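Local coordinates for putative general stress protein 26 (Jannaschia sp., PDB 2QEA) that probably works as a flavin-dependent oxidoreductase of the pyridoxamine 5'-phosphate oxidase-like family, at the interface of chains A and B. Numbering follows the deposited sequence. Chains: chain A/B, Putative general stress protein 26.

Contact 1: the interface of chains A and B. Residues chain A 68-70, 77-78; chain B 18-20, 68.
A:Val68, A:Ser70 and A:Tyr77 meet B:Met20 and B:Ser18 where strands of two copies of the protein pack together. Apolar contact rests mainly on B:Met20, a selenomethionine that hides 55 Å² against chain A. Its bent chain (chi2 -69°, chi3 -71°) folds over A:Val68 to A:Ser70 and shows different atoms to different partners. CG touches A:Val68 CG1 at 3.7 Å, the two side chains running past each other in opposite directions, and also reaches A:Ser70 CB at 3.9 Å. Further along, SE lies 4.0 Å from A:Tyr77 CB, while CE ends against the backbone of A:Ala78. A chi1 of 179° carries the CG1 branch of A:Val68 towards B:Met20 and, more loosely, towards B:Val68 CG1.

The tyrosine ring adds another apolar contact, its CE1 lying 3.8 Å from B:Ser18 CB. A:Ser70 OG sits in the ring plane at its edge within chain A. Replacing A:Tyr77 with alanine would probably leave B:Ser18 CB without its aromatic partner and open a gap beside A:Ser70.

One polar link goes through water 1, which lies 2.9 Å from the hydroxyl A:Ser70 OG and 2.9 Å from the carbonyl B:Ser18 O, so that it joins a side chain to a backbone.

In the fold, strands 63-71 and 76-87 of chain A here face strand 19-23 of chain B and the loop residue just before it.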
ATOM      1  N   VAL A  68      -5.716   0.681   2.989  1.00 46.95           N
ATOM      2  CA  VAL A  68      -4.783   1.393   2.121  1.00 46.83           C
ATOM      3  C   VAL A  68      -4.387   0.487   0.955  1.00 47.59           C
ATOM      4  O   VAL A  68      -4.064  -0.686   1.167  1.00 48.86           O
ATOM      5  CB  VAL A  68      -3.537   1.846   2.912  1.00 46.76           C
ATOM      6  CG1 VAL A  68      -2.549   2.576   2.015  1.00 47.12           C
ATOM      7  CG2 VAL A  68      -3.946   2.744   4.071  1.00 46.81           C
ATOM      8  N   VAL A  69      -4.423   1.041  -0.260  1.00 47.76           N
ATOM      9  CA  VAL A  69      -4.051   0.342  -1.497  1.00 47.65           C
ATOM     10  C   VAL A  69      -2.939   1.130  -2.204  1.00 48.17           C
ATOM     11  O   VAL A  69      -2.950   2.364  -2.201  1.00 48.15           O
ATOM     12  CB  VAL A  69      -5.271   0.189  -2.452  1.00 48.14           C
ATOM     13  CG1 VAL A  69      -4.876  -0.507  -3.764  1.00 46.17           C
ATOM     14  CG2 VAL A  69      -6.385  -0.583  -1.773  1.00 46.31           C
ATOM     15  N   SER A  70      -1.976   0.401  -2.774  1.00 48.44           N
ATOM     16  CA  SER A  70      -0.872   0.976  -3.555  1.00 48.96           C
ATOM     17  C   SER A  70      -0.408  -0.105  -4.534  1.00 49.25           C
ATOM     18  O   SER A  70       0.306  -1.022  -4.139  1.00 50.41           O
ATOM     19  CB  SER A  70       0.268   1.435  -2.641  1.00 49.45           C
ATOM     20  OG  SER A  70       1.339   1.999  -3.387  1.00 49.09           O
ATOM     21  N   TYR A  77      -4.081   3.819  -6.312  1.00 47.88           N
ATOM     22  CA  TYR A  77      -3.544   4.207  -5.005  1.00 47.58           C
ATOM     23  C   TYR A  77      -4.716   4.816  -4.248  1.00 47.96           C
ATOM     24  O   TYR A  77      -5.426   5.659  -4.804  1.00 48.32           O
ATOM     25  CB  TYR A  77      -2.395   5.207  -5.168  1.00 47.14           C
ATOM     26  CG  TYR A  77      -1.351   4.762  -6.171  1.00 46.32           C
ATOM     27  CD1 TYR A  77      -0.259   3.980  -5.778  1.00 45.11           C
ATOM     28  CD2 TYR A  77      -1.471   5.096  -7.529  1.00 47.01           C
ATOM     29  CE1 TYR A  77       0.703   3.552  -6.715  1.00 45.89           C
ATOM     30  CE2 TYR A  77      -0.519   4.672  -8.472  1.00 46.08           C
ATOM     31  CZ  TYR A  77       0.564   3.901  -8.058  1.00 46.64           C
ATOM     32  OH  TYR A  77       1.498   3.489  -8.981  1.00 45.75           O
ATOM     33  N   ALA A  78      -4.937   4.382  -3.006  1.00 47.76           N
ATOM     34  CA  ALA A  78      -6.082   4.858  -2.225  1.00 47.45           C
ATOM     35  C   ALA A  78      -5.941   4.644  -0.725  1.00 47.21           C
ATOM     36  O   ALA A  78      -5.540   3.567  -0.301  1.00 48.20           O
ATOM     37  CB  ALA A  78      -7.352   4.164  -2.710  1.00 47.34           C
TER
ATOM     38  N   SER B  18       6.642   2.683  -5.489  1.00 48.57           N
ATOM     39  CA  SER B  18       5.658   3.542  -4.812  1.00 48.91           C
ATOM     40  C   SER B  18       5.340   3.159  -3.365  1.00 49.34           C
ATOM     41  O   SER B  18       5.498   2.009  -2.954  1.00 50.23           O
ATOM     42  CB  SER B  18       4.347   3.532  -5.597  1.00 48.96           C
ATOM     43  OG  SER B  18       4.548   3.933  -6.940  1.00 51.56           O
ATOM     44  N   GLY B  19       4.864   4.150  -2.615  1.00 48.92           N
ATOM     45  CA  GLY B  19       4.443   3.991  -1.219  1.00 48.31           C
ATOM     46  C   GLY B  19       3.488   5.107  -0.829  1.00 47.78           C
ATOM     47  O   GLY B  19       3.434   6.134  -1.503  1.00 47.69           O
HETATM   48  N   MSE B  20       2.756   4.911   0.266  1.00 47.61           N
HETATM   49  CA  MSE B  20       1.739   5.865   0.739  1.00 47.14           C
HETATM   50  C   MSE B  20       2.259   6.647   1.950  1.00 46.19           C
HETATM   51  O   MSE B  20       2.393   6.081   3.032  1.00 46.34           O
HETATM   52  CB  MSE B  20       0.447   5.112   1.065  1.00 47.38           C
HETATM   53  CG  MSE B  20      -0.124   4.327  -0.116  1.00 48.55           C
HETATM   54 SE   MSE B  20      -0.813   5.454  -1.540  0.75 51.54          SE
HETATM   55  CE  MSE B  20      -2.400   6.155  -0.646  1.00 46.53           C
ATOM     56  N   VAL B  68       3.440   3.815   4.387  1.00 44.89           N
ATOM     57  CA  VAL B  68       2.906   2.472   4.167  1.00 44.95           C
ATOM     58  C   VAL B  68       3.376   1.928   2.814  1.00 45.66           C
ATOM     59  O   VAL B  68       3.305   2.633   1.803  1.00 46.74           O
ATOM     60  CB  VAL B  68       1.362   2.470   4.242  1.00 45.03           C
ATOM     61  CG1 VAL B  68       0.798   1.082   3.966  1.00 44.70           C
ATOM     62  CG2 VAL B  68       0.896   2.966   5.612  1.00 43.13           C
TER
HETATM   63  O   HOH W   1       3.302   0.414  -1.877  1.00 36.32           O

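Contact 2: the interface of chains A and B. Residues chain A 140-141, 143-144; chain B 99-100, 102-103.
A:His144 and B:Phe99 lie flat on each other where helix 134-146 of one chain meets the short helix 99-104 of the other, in the deposited two-chain assembly of this pyridoxamine 5'-phosphate oxidase-like protein, which is probably the biological dimer. The histidine loses 86 Å² of surface to chain B, and the phenylalanine loses 67 Å² to chain A. Their ring planes differ by 3° and their centroids are 3.6 Å apart, which defines a face-to-face stack.

The same imidazole also donates a hydrogen bond from NE2 to the backbone carbonyl B:Phe99 O, at 2.7 Å. The bond is nearly straight, 162° at the hydrogen, and lies in the carbonyl plane and close to the plane of the imidazole. NE2 lies over the centre of the phenyl ring and also bonds the carbonyl of that residue, and stack and bond together fix the rotation of the imidazole. Within chain A, A:Ile140 O lies at its edge, in plane. Next to the bond, CE1 packs 3.3 Å from B:Asp102 CB. The carboxylate is more distant, B:Asp102 OD2 being 5.0 Å from A:His144 NE2, but its negative charge may still favour a protonated imidazole.

A:Ile140, with 46 Å² buried, meets the phenyl rim: its CG2 branch, anti to the backbone N, comes within 3.7 Å of B:Phe99 CD2. One turn along the helix, A:Ala143 CB touches B:Ala103 CB at 3.7 Å, small side chains that probably allow the helices to come close.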
ATOM      1  N   ILE A 140       6.822   9.800 -19.762  1.00 40.12           N
ATOM      2  CA  ILE A 140       8.021  10.468 -19.211  1.00 39.28           C
ATOM      3  C   ILE A 140       8.925  10.935 -20.359  1.00 38.47           C
ATOM      4  O   ILE A 140       9.387  12.070 -20.342  1.00 38.39           O
ATOM      5  CB  ILE A 140       8.802   9.581 -18.181  1.00 39.27           C
ATOM      6  CG1 ILE A 140       8.175   9.681 -16.783  1.00 40.36           C
ATOM      7  CG2 ILE A 140      10.242  10.056 -18.001  1.00 37.84           C
ATOM      8  CD1 ILE A 140       6.722   9.306 -16.687  1.00 42.47           C
ATOM      9  N   ALA A 141       9.156  10.061 -21.342  1.00 38.08           N
ATOM     10  CA  ALA A 141       9.949  10.399 -22.540  1.00 38.01           C
ATOM     11  C   ALA A 141       9.315  11.535 -23.364  1.00 38.30           C
ATOM     12  O   ALA A 141      10.036  12.388 -23.896  1.00 38.03           O
ATOM     13  CB  ALA A 141      10.153   9.167 -23.418  1.00 37.80           C
ATOM     14  N   ALA A 143       7.287  13.877 -22.102  1.00 38.44           N
ATOM     15  CA  ALA A 143       7.410  15.070 -21.241  1.00 38.33           C
ATOM     16  C   ALA A 143       8.727  15.812 -21.487  1.00 38.67           C
ATOM     17  O   ALA A 143       8.731  17.039 -21.602  1.00 39.52           O
ATOM     18  CB  ALA A 143       7.284  14.691 -19.769  1.00 38.28           C
ATOM     19  N   HIS A 144       9.830  15.060 -21.560  1.00 38.66           N
ATOM     20  CA  HIS A 144      11.164  15.612 -21.890  1.00 38.54           C
ATOM     21  C   HIS A 144      11.240  16.202 -23.304  1.00 39.08           C
ATOM     22  O   HIS A 144      11.861  17.252 -23.512  1.00 39.42           O
ATOM     23  CB  HIS A 144      12.264  14.540 -21.764  1.00 38.30           C
ATOM     24  CG  HIS A 144      12.762  14.326 -20.372  1.00 37.10           C
ATOM     25  ND1 HIS A 144      13.955  14.853 -19.934  1.00 35.95           N
ATOM     26  CD2 HIS A 144      12.248  13.637 -19.327  1.00 35.38           C
ATOM     27  CE1 HIS A 144      14.155  14.500 -18.679  1.00 36.15           C
ATOM     28  NE2 HIS A 144      13.131  13.766 -18.284  1.00 36.13           N
TER
ATOM     29  N   PHE B  99      15.763  10.807 -14.182  1.00 44.77           N
ATOM     30  CA  PHE B  99      15.143  11.182 -15.463  1.00 44.15           C
ATOM     31  C   PHE B  99      13.625  11.416 -15.315  1.00 44.14           C
ATOM     32  O   PHE B  99      13.062  12.262 -16.016  1.00 44.47           O
ATOM     33  CB  PHE B  99      15.429  10.109 -16.526  1.00 43.47           C
ATOM     34  CG  PHE B  99      15.056  10.515 -17.924  1.00 42.40           C
ATOM     35  CD1 PHE B  99      15.911  11.325 -18.677  1.00 41.36           C
ATOM     36  CD2 PHE B  99      13.863  10.076 -18.501  1.00 41.98           C
ATOM     37  CE1 PHE B  99      15.581  11.705 -19.987  1.00 41.50           C
ATOM     38  CE2 PHE B  99      13.519  10.447 -19.815  1.00 42.87           C
ATOM     39  CZ  PHE B  99      14.382  11.263 -20.559  1.00 41.82           C
ATOM     40  N   VAL B 100      12.983  10.671 -14.409  1.00 44.05           N
ATOM     41  CA  VAL B 100      11.553  10.830 -14.098  1.00 44.10           C
ATOM     42  C   VAL B 100      11.300  12.169 -13.387  1.00 44.62           C
ATOM     43  O   VAL B 100      10.336  12.861 -13.718  1.00 44.72           O
ATOM     44  CB  VAL B 100      11.004   9.642 -13.243  1.00 43.81           C
ATOM     45  CG1 VAL B 100       9.559   9.883 -12.796  1.00 42.54           C
ATOM     46  CG2 VAL B 100      11.097   8.339 -14.029  1.00 42.79           C
ATOM     47  N   ASP B 102      13.043  14.965 -13.616  1.00 46.35           N
ATOM     48  CA  ASP B 102      13.190  16.063 -14.611  1.00 46.97           C
ATOM     49  C   ASP B 102      11.919  16.346 -15.421  1.00 47.12           C
ATOM     50  O   ASP B 102      11.722  17.483 -15.859  1.00 47.36           O
ATOM     51  CB  ASP B 102      14.347  15.811 -15.608  1.00 47.26           C
ATOM     52  CG  ASP B 102      15.687  16.342 -15.130  1.00 48.53           C
ATOM     53  OD1 ASP B 102      15.767  17.520 -14.724  1.00 49.03           O
ATOM     54  OD2 ASP B 102      16.686  15.601 -15.226  1.00 54.31           O
ATOM     55  N   ALA B 103      11.098  15.317 -15.652  1.00 47.13           N
ATOM     56  CA  ALA B 103       9.826  15.468 -16.373  1.00 47.35           C
ATOM     57  C   ALA B 103       8.854  16.382 -15.616  1.00 47.64           C
ATOM     58  O   ALA B 103       8.195  17.222 -16.232  1.00 47.86           O
ATOM     59  CB  ALA B 103       9.183  14.103 -16.638  1.00 46.92           C
TER

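Contact 3: the interface of chains A and B. Residues chain A 18-20, 31; chain B 69-70, 77, 127.
Strands 19-23 and 30-32 of chain A, with the loop residue A:Ser18 just before the first, pack here on strands 63-71, 76-87 and 114-129 of chain B, in the probable dimer of this pyridoxamine 5'-phosphate oxidase-like protein. A:Pro31 carries much of the contact, with 48 Å² buried. Its CB stands over one face of the B:Tyr77 ring, near the end that joins the main chain, and lies 3.7 Å from CG. The next pyrrolidine carbon, CG, turns to strand 114-129, where it lies 3.5 Å from the hydroxyl B:Ser127 OG and 3.8 Å from B:Ser127 CB.

On the same side of the tyrosine plane, but towards its outer rim, comes A:Ser18, whose CB is 3.7 Å from B:Tyr77 CE1. The phenol carbons thus meet the serine and the root of the ring meets the proline. With CG anti to the carbonyl carbon (chi1 -51°), B:Tyr77 lays its ring along chain A in reach of both. A:Met20, a selenomethionine, crosses the tyrosine at a slant, its SE 4.0 Å from B:Tyr77 CB. Its CG also packs 3.8 Å from B:Ser70 CB.

Water 2 supplies a polar link, lying 2.8 Å from the carbonyl A:Ser18 O and 3.0 Å from B:Ser70 OG. That hydroxyl lies in plane at the edge of the B:Tyr77 ring, beside the packed aromatic. By seating proline and serine on one tyrosine, the contact is likely to contribute to keeping the two chains' sheets packed together.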
ATOM      1  N   SER A  18      -3.145  -7.413  -3.198  1.00 47.26           N
ATOM      2  CA  SER A  18      -2.925  -7.086  -1.785  1.00 47.27           C
ATOM      3  C   SER A  18      -3.333  -5.666  -1.395  1.00 47.11           C
ATOM      4  O   SER A  18      -3.408  -4.763  -2.231  1.00 46.53           O
ATOM      5  CB  SER A  18      -1.447  -7.277  -1.432  1.00 46.97           C
ATOM      6  OG  SER A  18      -1.018  -8.599  -1.708  1.00 49.62           O
ATOM      7  N   GLY A  19      -3.583  -5.501  -0.099  1.00 46.87           N
ATOM      8  CA  GLY A  19      -3.942  -4.221   0.511  1.00 46.96           C
ATOM      9  C   GLY A  19      -3.624  -4.258   1.997  1.00 46.79           C
ATOM     10  O   GLY A  19      -3.469  -5.340   2.568  1.00 46.23           O
HETATM   11  N   MSE A  20      -3.534  -3.082   2.614  1.00 46.70           N
HETATM   12  CA  MSE A  20      -3.172  -2.943   4.030  1.00 46.84           C
HETATM   13  C   MSE A  20      -4.419  -2.569   4.831  1.00 46.59           C
HETATM   14  O   MSE A  20      -4.904  -1.439   4.725  1.00 46.38           O
HETATM   15  CB  MSE A  20      -2.066  -1.896   4.174  1.00 47.25           C
HETATM   16  CG  MSE A  20      -0.795  -2.226   3.397  1.00 47.38           C
HETATM   17 SE   MSE A  20       0.185  -3.733   4.121  0.75 52.55          SE
HETATM   18  CE  MSE A  20       0.773  -2.936   5.805  1.00 48.61           C
ATOM     19  N   PRO A  31      -0.976  -6.745   5.859  1.00 45.63           N
ATOM     20  CA  PRO A  31      -1.357  -7.130   4.493  1.00 45.41           C
ATOM     21  C   PRO A  31      -2.508  -8.154   4.444  1.00 45.52           C
ATOM     22  O   PRO A  31      -2.476  -9.147   5.178  1.00 45.45           O
ATOM     23  CB  PRO A  31      -0.065  -7.728   3.923  1.00 45.07           C
ATOM     24  CG  PRO A  31       0.654  -8.242   5.099  1.00 45.63           C
ATOM     25  CD  PRO A  31       0.359  -7.277   6.206  1.00 45.58           C
TER
ATOM     26  N   VAL B  69       3.861   0.683   2.820  1.00 45.35           N
ATOM     27  CA  VAL B  69       4.332  -0.017   1.621  1.00 45.39           C
ATOM     28  C   VAL B  69       3.508  -1.297   1.445  1.00 46.16           C
ATOM     29  O   VAL B  69       3.203  -1.984   2.422  1.00 45.81           O
ATOM     30  CB  VAL B  69       5.843  -0.362   1.721  1.00 45.44           C
ATOM     31  CG1 VAL B  69       6.303  -1.224   0.543  1.00 43.03           C
ATOM     32  CG2 VAL B  69       6.668   0.910   1.797  1.00 44.86           C
ATOM     33  N   SER B  70       3.131  -1.577   0.200  1.00 47.32           N
ATOM     34  CA  SER B  70       2.385  -2.784  -0.166  1.00 48.87           C
ATOM     35  C   SER B  70       2.772  -3.123  -1.604  1.00 48.88           C
ATOM     36  O   SER B  70       2.091  -2.715  -2.542  1.00 49.32           O
ATOM     37  CB  SER B  70       0.878  -2.552  -0.009  1.00 49.42           C
ATOM     38  OG  SER B  70       0.132  -3.703  -0.374  1.00 52.60           O
ATOM     39  N   TYR B  77       5.588  -5.708   2.583  1.00 46.42           N
ATOM     40  CA  TYR B  77       4.380  -5.081   3.126  1.00 45.84           C
ATOM     41  C   TYR B  77       4.778  -4.482   4.467  1.00 45.28           C
ATOM     42  O   TYR B  77       5.275  -5.209   5.325  1.00 45.98           O
ATOM     43  CB  TYR B  77       3.263  -6.120   3.272  1.00 45.88           C
ATOM     44  CG  TYR B  77       3.043  -6.908   1.999  1.00 44.97           C
ATOM     45  CD1 TYR B  77       2.199  -6.431   0.991  1.00 44.41           C
ATOM     46  CD2 TYR B  77       3.730  -8.109   1.775  1.00 45.33           C
ATOM     47  CE1 TYR B  77       2.018  -7.150  -0.207  1.00 45.05           C
ATOM     48  CE2 TYR B  77       3.562  -8.832   0.585  1.00 45.85           C
ATOM     49  CZ  TYR B  77       2.705  -8.347  -0.399  1.00 46.35           C
ATOM     50  OH  TYR B  77       2.541  -9.063  -1.557  1.00 47.17           O
ATOM     51  N   SER B 127       5.866  -7.413   6.900  1.00 49.99           N
ATOM     52  CA  SER B 127       5.701  -8.784   6.371  1.00 49.72           C
ATOM     53  C   SER B 127       6.566  -8.891   5.112  1.00 49.22           C
ATOM     54  O   SER B 127       6.524  -7.997   4.255  1.00 48.37           O
ATOM     55  CB  SER B 127       4.251  -9.098   6.016  1.00 49.46           C
ATOM     56  OG  SER B 127       3.417  -9.083   7.155  1.00 51.54           O
TER
HETATM   57  O   HOH W   2      -1.832  -2.487  -2.323  1.00 41.59           O

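Contact 1 and contact 3 are largely twins with the chains exchanged: residues 18 to 20 of one copy face residues 69, 70 and 77 of the other in each. Their C-alpha centres are only about 9 Å apart, so both lie near the two-fold axis; contact 1 adds the meeting of the two copies of Val68, and contact 3 adds Pro31 and Ser127. Contact 2, built from helices, lies about 23 Å from contact 1 and about 29 Å from contact 3, centre to centre. Strand packing near the axis and helix packing away from it show that the chains touch at well-separated places, which would be consistent with a real dimer.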